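Local coordinates for MdbA protein (PDB 6BO0) that probably catalyses disulfide-bond formation in exported proteins as a DsbA-like thiol-disulfide oxidoreductase with a thioredoxin fold and an inserted helical region, at residues H89-T95 with I123-L129; Y98-D103 with Y154-F158. The contacts are given in a common frame with arbitrary orientation. Residue numbers count along the deposited sequence, not the author numbering.

Contact 1: residues H89-T95 with I123-L129; sequences HSNKAGT and IWGKKEL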
ATOM      1  N   HIS A  89       7.976   7.391 -10.050  1.00 11.23           N
ATOM      2  CA  HIS A  89       7.496   6.080  -9.726  1.00 10.86           C
ATOM      3  C   HIS A  89       6.640   6.039  -8.473  1.00 10.28           C
ATOM      4  O   HIS A  89       5.625   5.337  -8.404  1.00 10.46           O
ATOM      5  CB  HIS A  89       8.656   5.096  -9.590  1.00 11.49           C
ATOM      6  CG  HIS A  89       8.197   3.691  -9.467  1.00 10.86           C
ATOM      7  ND1 HIS A  89       7.767   2.971 -10.563  1.00 11.50           N
ATOM      8  CD2 HIS A  89       8.087   2.892  -8.382  1.00 11.19           C
ATOM      9  CE1 HIS A  89       7.398   1.776 -10.138  1.00 11.74           C
ATOM     10  NE2 HIS A  89       7.571   1.706  -8.823  1.00 11.33           N
ATOM     11  N   SER A  90       7.062   6.778  -7.448  1.00 10.44           N
ATOM     12  CA  SER A  90       6.307   6.721  -6.198  1.00 10.24           C
ATOM     13  C   SER A  90       4.881   7.223  -6.380  1.00 10.26           C
ATOM     14  O   SER A  90       3.921   6.671  -5.814  1.00 10.55           O
ATOM     15  CB  SER A  90       7.001   7.500  -5.091  1.00 10.88           C
ATOM     16  OG  SER A  90       8.312   6.996  -4.862  1.00 11.55           O
ATOM     17  N   ASN A  91       4.738   8.282  -7.187  1.00 10.57           N
ATOM     18  CA  ASN A  91       3.423   8.810  -7.508  1.00 11.11           C
ATOM     19  C   ASN A  91       2.628   7.894  -8.426  1.00 10.76           C
ATOM     20  O   ASN A  91       1.421   7.704  -8.214  1.00 11.11           O
ATOM     21  CB  ASN A  91       3.555  10.185  -8.154  1.00 11.67           C
ATOM     22  CG  ASN A  91       3.670  11.278  -7.107  1.00 13.74           C
ATOM     23  OD1 ASN A  91       2.681  11.610  -6.448  1.00 17.15           O
ATOM     24  ND2 ASN A  91       4.866  11.823  -6.926  1.00 14.28           N
ATOM     25  N   LYS A  92       3.255   7.350  -9.453  1.00 10.19           N
ATOM     26  CA  LYS A  92       2.510   6.497 -10.392  1.00 10.30           C
ATOM     27  C   LYS A  92       2.049   5.207  -9.713  1.00  9.98           C
ATOM     28  O   LYS A  92       0.878   4.825  -9.797  1.00 10.03           O
ATOM     29  CB  LYS A  92       3.336   6.226 -11.638  1.00 11.09           C
ATOM     30  CG  LYS A  92       3.632   7.486 -12.475  1.00 11.90           C
ATOM     31  CD  LYS A  92       4.751   7.277 -13.476  1.00 14.59           C
ATOM     32  CE  LYS A  92       5.264   8.585 -14.021  1.00 17.41           C
ATOM     33  NZ  LYS A  92       6.389   8.366 -14.962  1.00 20.27           N
ATOM     34  N   ALA A  93       2.970   4.535  -9.061  1.00  9.33           N
ATOM     35  CA  ALA A  93       2.632   3.318  -8.328  1.00  9.94           C
ATOM     36  C   ALA A  93       1.634   3.606  -7.219  1.00  9.29           C
ATOM     37  O   ALA A  93       0.675   2.853  -7.039  1.00  9.17           O
ATOM     38  CB  ALA A  93       3.888   2.668  -7.776  1.00 10.38           C
ATOM     39  N   GLY A  94       1.859   4.697  -6.476  1.00  9.38           N
ATOM     40  CA  GLY A  94       0.946   5.033  -5.420  1.00  9.68           C
ATOM     41  C   GLY A  94      -0.446   5.351  -5.928  1.00  9.62           C
ATOM     42  O   GLY A  94      -1.446   4.915  -5.350  1.00 10.11           O
ATOM     43  N   THR A  95      -0.534   6.098  -7.033  1.00  9.53           N
ATOM     44  CA  THR A  95      -1.840   6.397  -7.626  1.00  9.92           C
ATOM     45  C   THR A  95      -2.547   5.129  -8.058  1.00  9.84           C
ATOM     46  O   THR A  95      -3.750   4.961  -7.862  1.00 10.20           O
ATOM     47  CB  THR A  95      -1.663   7.369  -8.811  1.00 10.59           C
ATOM     48  OG1 THR A  95      -1.218   8.630  -8.326  1.00 11.44           O
ATOM     49  CG2 THR A  95      -2.969   7.597  -9.536  1.00 12.08           C
ATOM     50  N   ILE A 123      10.828  -2.729 -11.688  1.00 13.45           N
ATOM     51  CA  ILE A 123       9.852  -1.836 -12.311  1.00 13.55           C
ATOM     52  C   ILE A 123      10.095  -0.345 -12.081  1.00 12.97           C
ATOM     53  O   ILE A 123       9.497   0.470 -12.770  1.00 13.54           O
ATOM     54  CB  ILE A 123       8.404  -2.205 -11.889  1.00 13.87           C
ATOM     55  CG1 ILE A 123       8.127  -1.984 -10.399  1.00 12.47           C
ATOM     56  CG2 ILE A 123       8.087  -3.624 -12.303  1.00 15.09           C
ATOM     57  CD1 ILE A 123       6.659  -2.068 -10.034  1.00 13.19           C
ATOM     58  N   TRP A 124      10.951   0.016 -11.124  1.00 12.81           N
ATOM     59  CA  TRP A 124      11.133   1.417 -10.758  1.00 12.51           C
ATOM     60  C   TRP A 124      11.520   2.229 -11.976  1.00 13.23           C
ATOM     61  O   TRP A 124      12.516   1.935 -12.644  1.00 14.80           O
ATOM     62  CB  TRP A 124      12.191   1.569  -9.659  1.00 13.59           C
ATOM     63  CG  TRP A 124      12.393   2.990  -9.248  1.00 12.60           C
ATOM     64  CD1 TRP A 124      11.649   3.689  -8.371  1.00 13.02           C
ATOM     65  CD2 TRP A 124      13.390   3.883  -9.716  1.00 13.42           C
ATOM     66  NE1 TRP A 124      12.100   4.981  -8.260  1.00 13.28           N
ATOM     67  CE2 TRP A 124      13.191   5.116  -9.066  1.00 13.81           C
ATOM     68  CE3 TRP A 124      14.448   3.765 -10.618  1.00 16.33           C
ATOM     69  CZ2 TRP A 124      14.002   6.224  -9.297  1.00 16.79           C
ATOM     70  CZ3 TRP A 124      15.261   4.861 -10.824  1.00 18.80           C
ATOM     71  CH2 TRP A 124      15.023   6.080 -10.179  1.00 19.14           C
ATOM     72  N   GLY A 125      10.715   3.247 -12.240  1.00 13.72           N
ATOM     73  CA  GLY A 125      10.960   4.158 -13.338  1.00 15.37           C
ATOM     74  C   GLY A 125      10.621   3.647 -14.721  1.00 16.42           C
ATOM     75  O   GLY A 125      10.786   4.382 -15.692  1.00 19.49           O
ATOM     76  N   LYS A 126      10.144   2.409 -14.822  1.00 14.59           N
ATOM     77  CA  LYS A 126       9.902   1.752 -16.086  1.00 15.26           C
ATOM     78  C   LYS A 126       8.443   1.545 -16.421  1.00 14.61           C
ATOM     79  O   LYS A 126       8.133   0.981 -17.472  1.00 19.17           O
ATOM     80  CB  LYS A 126      10.594   0.404 -16.091  1.00 17.24           C
ATOM     81  CG  LYS A 126      12.093   0.557 -16.010  1.00 19.51           C
ATOM     82  CD  LYS A 126      12.834  -0.757 -15.968  1.00 23.12           C
ATOM     83  CE  LYS A 126      14.344  -0.544 -15.917  1.00 24.41           C
ATOM     84  NZ  LYS A 126      14.968  -1.492 -14.961  1.00 27.18           N
ATOM     85  N   LYS A 127       7.538   2.025 -15.566  1.00 14.42           N
ATOM     86  CA  LYS A 127       6.104   1.781 -15.743  1.00 14.97           C
ATOM     87  C   LYS A 127       5.345   3.096 -15.705  1.00 14.27           C
ATOM     88  O   LYS A 127       5.387   3.821 -14.716  1.00 17.16           O
ATOM     89  CB  LYS A 127       5.561   0.846 -14.654  1.00 16.17           C
ATOM     90  CG  LYS A 127       6.187  -0.524 -14.624  1.00 17.71           C
ATOM     91  CD  LYS A 127       5.929  -1.325 -15.873  1.00 20.54           C
ATOM     92  CE  LYS A 127       6.733  -2.611 -15.835  1.00 26.83           C
ATOM     93  NZ  LYS A 127       6.648  -3.333 -17.139  1.00 33.81           N
ATOM     94  N   GLU A 128       4.648   3.395 -16.793  1.00 12.98           N
ATOM     95  CA  GLU A 128       3.727   4.503 -16.809  1.00 13.23           C
ATOM     96  C   GLU A 128       2.379   4.029 -16.252  1.00 11.76           C
ATOM     97  O   GLU A 128       2.168   2.824 -16.055  1.00 12.00           O
ATOM     98  CB  GLU A 128       3.584   5.072 -18.217  1.00 14.13           C
ATOM     99  CG  GLU A 128       4.890   5.636 -18.765  1.00 16.54           C
ATOM    100  CD  GLU A 128       5.477   6.740 -17.889  1.00 20.98           C
ATOM    101  OE1 GLU A 128       4.753   7.591 -17.341  1.00 20.81           O
ATOM    102  OE2 GLU A 128       6.707   6.772 -17.781  1.00 34.91           O
ATOM    103  N   LEU A 129       1.455   4.965 -16.050  1.00 11.35           N
ATOM    104  CA  LEU A 129       0.145   4.582 -15.563  1.00 11.26           C
ATOM    105  C   LEU A 129      -0.513   3.541 -16.460  1.00 10.72           C
ATOM    106  O   LEU A 129      -1.171   2.635 -15.958  1.00 10.74           O
ATOM    107  CB  LEU A 129      -0.739   5.807 -15.421  1.00 11.89           C
ATOM    108  CG  LEU A 129      -0.394   6.682 -14.215  1.00 13.91           C
ATOM    109  CD1 LEU A 129      -1.122   8.000 -14.338  1.00 17.40           C
ATOM    110  CD2 LEU A 129      -0.738   6.006 -12.893  1.00 14.51           C
TER
HETATM  111  O   HOH W   1       7.639   4.062 -13.176  1.00 15.08           O
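His89 opens helix 89-103 and sets its imidazole, in the t rotamer, against the loop that joins helix 120-123 to helix 129-138. That loop starts with a type II turn: Trp124 and Gly125 have phi/psi of -56/123 and 77/-1, and Lys126 N donates to Ile123 O at 2.9 Å. Gly125 suits the positive phi of its place. The turn brings Trp124 CA over one face of the imidazole, 3.8 Å from its centroid and 12° off the ring normal, a CH-pi contact. His89 CE1 also lies 3.8 Å from Ile123 CG1, so the small flat ring is packed from more than one direction. Its nitrogen is not wasted: water 1 lies 2.8 Å from His89 ND1 and donates to Lys127 O at 2.7 Å, tying the ring to the loop backbone. This is the start of the helical insertion characteristic of DsbA-like proteins, close to the active site: His89 and Trp124 both touch Ser48, the neighbour of the oxidised Cys49 in a CxxC motif, and Ser90 OG is hydrogen-bonded to Asp46 and Ser48. One turn on, Lys92 stretches along the loop, its CD 3.7 Å from Lys127 O, and its long chain delivers NZ to Glu128 in a salt bridge, 3.0 Å to OE1 with a weak second bond of 3.3 Å to OE2. Glu128 is the N-cap of helix 129-138. Behind this charged pair Leu129 CD2 approaches Lys92 O at 3.7 Å and, beside Thr95, whose OG1 donates to Asn91 O at 2.8 Å, reaches within 4.3 Å of Thr95 CG2.

Contact 2: residues Y98-D103 with Y154-F158; sequences YTIAKD and YSDEF
One carboxylate oxygen gathers the strongest bonds between helix 89-103 and the start of helix 155-172. Glu157 OE2 accepts from Tyr98 OH at 2.5 Å and from Lys102 NZ at 2.6 Å, the latter a salt bridge. Tyr98 and Lys102, one helical turn apart, both have chi1 t; Lys102 is extended through all four chi angles and Glu157 through its first two, so both span the gap. A third direct hydrogen bond runs from Tyr154 OH to Asp103 OD1 at 2.9 Å; Asp103 OD2 is salt-bridged to Lys148. Water 2 links Thr99 OG1 and Tyr154 N (each 2.8 Å), water 3 Lys102 NZ (3.0 Å) and Tyr154 OH (2.9 Å), water 4 Lys102 NZ (2.9 Å) and Glu157 OE1 (2.8 Å). Residues 98-102 and 155-158 have helical phi/psi; the N-cap residue Tyr154 (phi/psi -103/15, chi1 m) does not, and lays its ring along helix 89-103, while its O accepts from Phe158 N at 2.8 Å. Tyr98 CA is 7.1 Å from Phe158 CA and Thr99 CA 6.5 Å from Tyr154 CA. Tyr98 directs its ring edge at the Tyr154 face (offset edge-to-face, centroids 5.8 Å apart, planes at 86°). Lys102 CD lies over a Tyr154 face, 4.2 Å from its centroid, and Tyr98 CB meets Phe158 CD1 at 3.9 Å. The first helix of the DsbA-like insertion packs here on helix 155-172, which runs back to strand 181-184 of the thioredoxin fold. Tyrosine rings fill the interface while Tyr98 OH and Tyr154 OH donate to Glu157 and Asp103; Lys148 also meets the Tyr154 hydroxyl.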
ATOM      1  N   TYR A  98      -3.749   3.221  -5.018  1.00  9.92           N
ATOM      2  CA  TYR A  98      -4.825   3.975  -4.377  1.00 10.48           C
ATOM      3  C   TYR A  98      -6.135   3.811  -5.117  1.00 10.36           C
ATOM      4  O   TYR A  98      -7.203   3.694  -4.516  1.00 11.36           O
ATOM      5  CB  TYR A  98      -4.440   5.457  -4.281  1.00 11.43           C
ATOM      6  CG  TYR A  98      -5.519   6.343  -3.750  1.00 11.66           C
ATOM      7  CD1 TYR A  98      -5.768   6.429  -2.391  1.00 13.82           C
ATOM      8  CD2 TYR A  98      -6.314   7.088  -4.616  1.00 13.32           C
ATOM      9  CE1 TYR A  98      -6.796   7.217  -1.901  1.00 15.24           C
ATOM     10  CE2 TYR A  98      -7.334   7.875  -4.133  1.00 15.20           C
ATOM     11  CZ  TYR A  98      -7.562   7.938  -2.766  1.00 15.28           C
ATOM     12  OH  TYR A  98      -8.575   8.745  -2.291  1.00 18.51           O
ATOM     13  N   THR A  99      -6.059   3.812  -6.434  1.00 10.35           N
ATOM     14  CA  THR A  99      -7.238   3.640  -7.281  1.00 10.54           C
ATOM     15  C   THR A  99      -7.899   2.290  -6.998  1.00 10.96           C
ATOM     16  O   THR A  99      -9.131   2.183  -6.870  1.00 11.84           O
ATOM     17  CB  THR A  99      -6.855   3.733  -8.769  1.00 11.06           C
ATOM     18  OG1 THR A  99      -6.221   4.982  -9.028  1.00 11.74           O
ATOM     19  CG2 THR A  99      -8.066   3.605  -9.668  1.00 11.85           C
ATOM     20  N   ILE A 100      -7.064   1.251  -6.881  1.00 10.49           N
ATOM     21  CA  ILE A 100      -7.581  -0.073  -6.546  1.00 10.55           C
ATOM     22  C   ILE A 100      -8.167  -0.078  -5.118  1.00 11.36           C
ATOM     23  O   ILE A 100      -9.241  -0.633  -4.880  1.00 12.27           O
ATOM     24  CB  ILE A 100      -6.482  -1.138  -6.707  1.00 10.34           C
ATOM     25  CG1 ILE A 100      -5.975  -1.175  -8.148  1.00 11.15           C
ATOM     26  CG2 ILE A 100      -6.933  -2.490  -6.266  1.00 12.36           C
ATOM     27  CD1 ILE A 100      -4.723  -1.992  -8.348  1.00 11.81           C
ATOM     28  N   ALA A 101      -7.462   0.545  -4.183  1.00 10.69           N
ATOM     29  CA  ALA A 101      -7.952   0.606  -2.807  1.00 11.80           C
ATOM     30  C   ALA A 101      -9.317   1.261  -2.723  1.00 12.08           C
ATOM     31  O   ALA A 101     -10.157   0.828  -1.929  1.00 13.54           O
ATOM     32  CB  ALA A 101      -6.979   1.360  -1.924  1.00 11.68           C
ATOM     33  N   LYS A 102      -9.504   2.333  -3.479  1.00 12.56           N
ATOM     34  CA  LYS A 102     -10.722   3.116  -3.388  1.00 14.39           C
ATOM     35  C   LYS A 102     -11.891   2.466  -4.136  1.00 14.17           C
ATOM     36  O   LYS A 102     -13.031   2.486  -3.652  1.00 16.68           O
ATOM     37  CB  LYS A 102     -10.476   4.532  -3.923  1.00 14.34           C
ATOM     38  CG  LYS A 102     -11.622   5.492  -3.621  1.00 17.73           C
ATOM     39  CD  LYS A 102     -11.337   6.902  -4.086  1.00 18.65           C
ATOM     40  CE  LYS A 102     -12.487   7.779  -3.659  1.00 25.66           C
ATOM     41  NZ  LYS A 102     -12.331   9.212  -3.951  1.00 24.88           N
ATOM     42  N   ASP A 103     -11.615   1.891  -5.315  1.00 14.76           N
ATOM     43  CA  ASP A 103     -12.681   1.422  -6.228  1.00 16.32           C
ATOM     44  C   ASP A 103     -12.819  -0.060  -6.383  1.00 16.93           C
ATOM     45  O   ASP A 103     -13.764  -0.521  -7.040  1.00 22.12           O
ATOM     46  CB  ASP A 103     -12.417   1.854  -7.659  1.00 17.86           C
ATOM     47  CG  ASP A 103     -12.647   3.272  -7.894  1.00 19.24           C
ATOM     48  OD1 ASP A 103     -12.801   4.071  -6.961  1.00 19.90           O
ATOM     49  OD2 ASP A 103     -12.679   3.623  -9.104  1.00 24.50           O
ATOM     50  N   TYR A 154      -7.194   9.554 -10.368  1.00 11.87           N
ATOM     51  CA  TYR A 154      -6.916   9.914  -8.989  1.00 11.49           C
ATOM     52  C   TYR A 154      -5.510  10.454  -8.767  1.00 12.15           C
ATOM     53  O   TYR A 154      -5.070  10.547  -7.601  1.00 12.58           O
ATOM     54  CB  TYR A 154      -7.182   8.734  -8.056  1.00 12.30           C
ATOM     55  CG  TYR A 154      -8.631   8.291  -8.010  1.00 13.22           C
ATOM     56  CD1 TYR A 154      -9.682   9.184  -7.817  1.00 20.03           C
ATOM     57  CD2 TYR A 154      -8.935   6.958  -8.105  1.00 14.36           C
ATOM     58  CE1 TYR A 154     -10.997   8.720  -7.738  1.00 22.10           C
ATOM     59  CE2 TYR A 154     -10.213   6.487  -8.005  1.00 17.22           C
ATOM     60  CZ  TYR A 154     -11.247   7.365  -7.842  1.00 18.86           C
ATOM     61  OH  TYR A 154     -12.520   6.862  -7.745  1.00 23.79           O
ATOM     62  N   SER A 155      -4.785  10.838  -9.811  1.00 12.11           N
ATOM     63  CA  SER A 155      -3.439  11.359  -9.603  1.00 13.02           C
ATOM     64  C   SER A 155      -3.372  12.543  -8.680  1.00 14.09           C
ATOM     65  O   SER A 155      -2.524  12.616  -7.791  1.00 14.93           O
ATOM     66  CB  SER A 155      -2.795  11.692 -10.937  1.00 13.81           C
ATOM     67  OG  SER A 155      -2.564  10.496 -11.679  1.00 14.60           O
ATOM     68  N   ASP A 156      -4.273  13.491  -8.854  1.00 14.41           N
ATOM     69  CA  ASP A 156      -4.243  14.670  -8.015  1.00 16.20           C
ATOM     70  C   ASP A 156      -4.719  14.363  -6.594  1.00 15.14           C
ATOM     71  O   ASP A 156      -4.156  14.873  -5.622  1.00 16.96           O
ATOM     72  CB  ASP A 156      -5.046  15.777  -8.677  1.00 21.20           C
ATOM     73  CG  ASP A 156      -4.343  16.346  -9.929  1.00 24.65           C
ATOM     74  OD1 ASP A 156      -3.140  16.054 -10.161  1.00 31.12           O
ATOM     75  OD2 ASP A 156      -4.991  17.098 -10.675  1.00 35.80           O
ATOM     76  N   GLU A 157      -5.742  13.527  -6.465  1.00 14.31           N
ATOM     77  CA  GLU A 157      -6.202  13.089  -5.155  1.00 14.79           C
ATOM     78  C   GLU A 157      -5.061  12.401  -4.402  1.00 13.96           C
ATOM     79  O   GLU A 157      -4.840  12.639  -3.210  1.00 14.07           O
ATOM     80  CB  GLU A 157      -7.373  12.169  -5.353  1.00 15.91           C
ATOM     81  CG  GLU A 157      -8.108  11.749  -4.098  1.00 19.18           C
ATOM     82  CD  GLU A 157      -9.499  11.210  -4.414  1.00 19.68           C
ATOM     83  OE1 GLU A 157     -10.275  11.901  -5.102  1.00 24.70           O
ATOM     84  OE2 GLU A 157      -9.848  10.121  -3.968  1.00 21.55           O
ATOM     85  N   PHE A 158      -4.302  11.569  -5.112  1.00 12.74           N
ATOM     86  CA  PHE A 158      -3.192  10.871  -4.504  1.00 12.64           C
ATOM     87  C   PHE A 158      -2.091  11.834  -4.057  1.00 13.38           C
ATOM     88  O   PHE A 158      -1.479  11.638  -3.017  1.00 13.21           O
ATOM     89  CB  PHE A 158      -2.616   9.795  -5.434  1.00 13.78           C
ATOM     90  CG  PHE A 158      -1.429   9.113  -4.798  1.00 12.15           C
ATOM     91  CD1 PHE A 158      -1.621   8.172  -3.789  1.00 13.13           C
ATOM     92  CD2 PHE A 158      -0.141   9.519  -5.086  1.00 13.40           C
ATOM     93  CE1 PHE A 158      -0.538   7.634  -3.113  1.00 13.80           C
ATOM     94  CE2 PHE A 158       0.945   8.986  -4.404  1.00 13.19           C
ATOM     95  CZ  PHE A 158       0.737   8.048  -3.413  1.00 13.81           C
TER
HETATM   96  O   HOH W   2      -6.207   6.980 -11.037  1.00 12.33           O
HETATM   97  O   HOH W   3     -14.019   8.958  -6.360  1.00 40.87           O
HETATM   98  O   HOH W   4     -12.901  11.255  -5.964  1.00 47.37           O

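Both contacts hold helix 89-103, contact 1 at its first turns and contact 2 at its last, with centres about 13 Å apart. Their partners differ: a loop leading into helix 129-138 in the first, the N-terminal turn of helix 155-172 in the second. Each is partly buried and carries a lysine-glutamate salt bridge toward the surface, but contact 1 relies on a histidine packed against a turn near the active site and bridged by one water, whereas contact 2 is built on tyrosine hydroxyls, an edge-to-face tyrosine pair and three waters. They meet where Thr95 OG1 lies 3.4 Å from Phe158 CB and Thr95 CG2 3.6 Å from Ser155 OG, making the packing continuous along the helix.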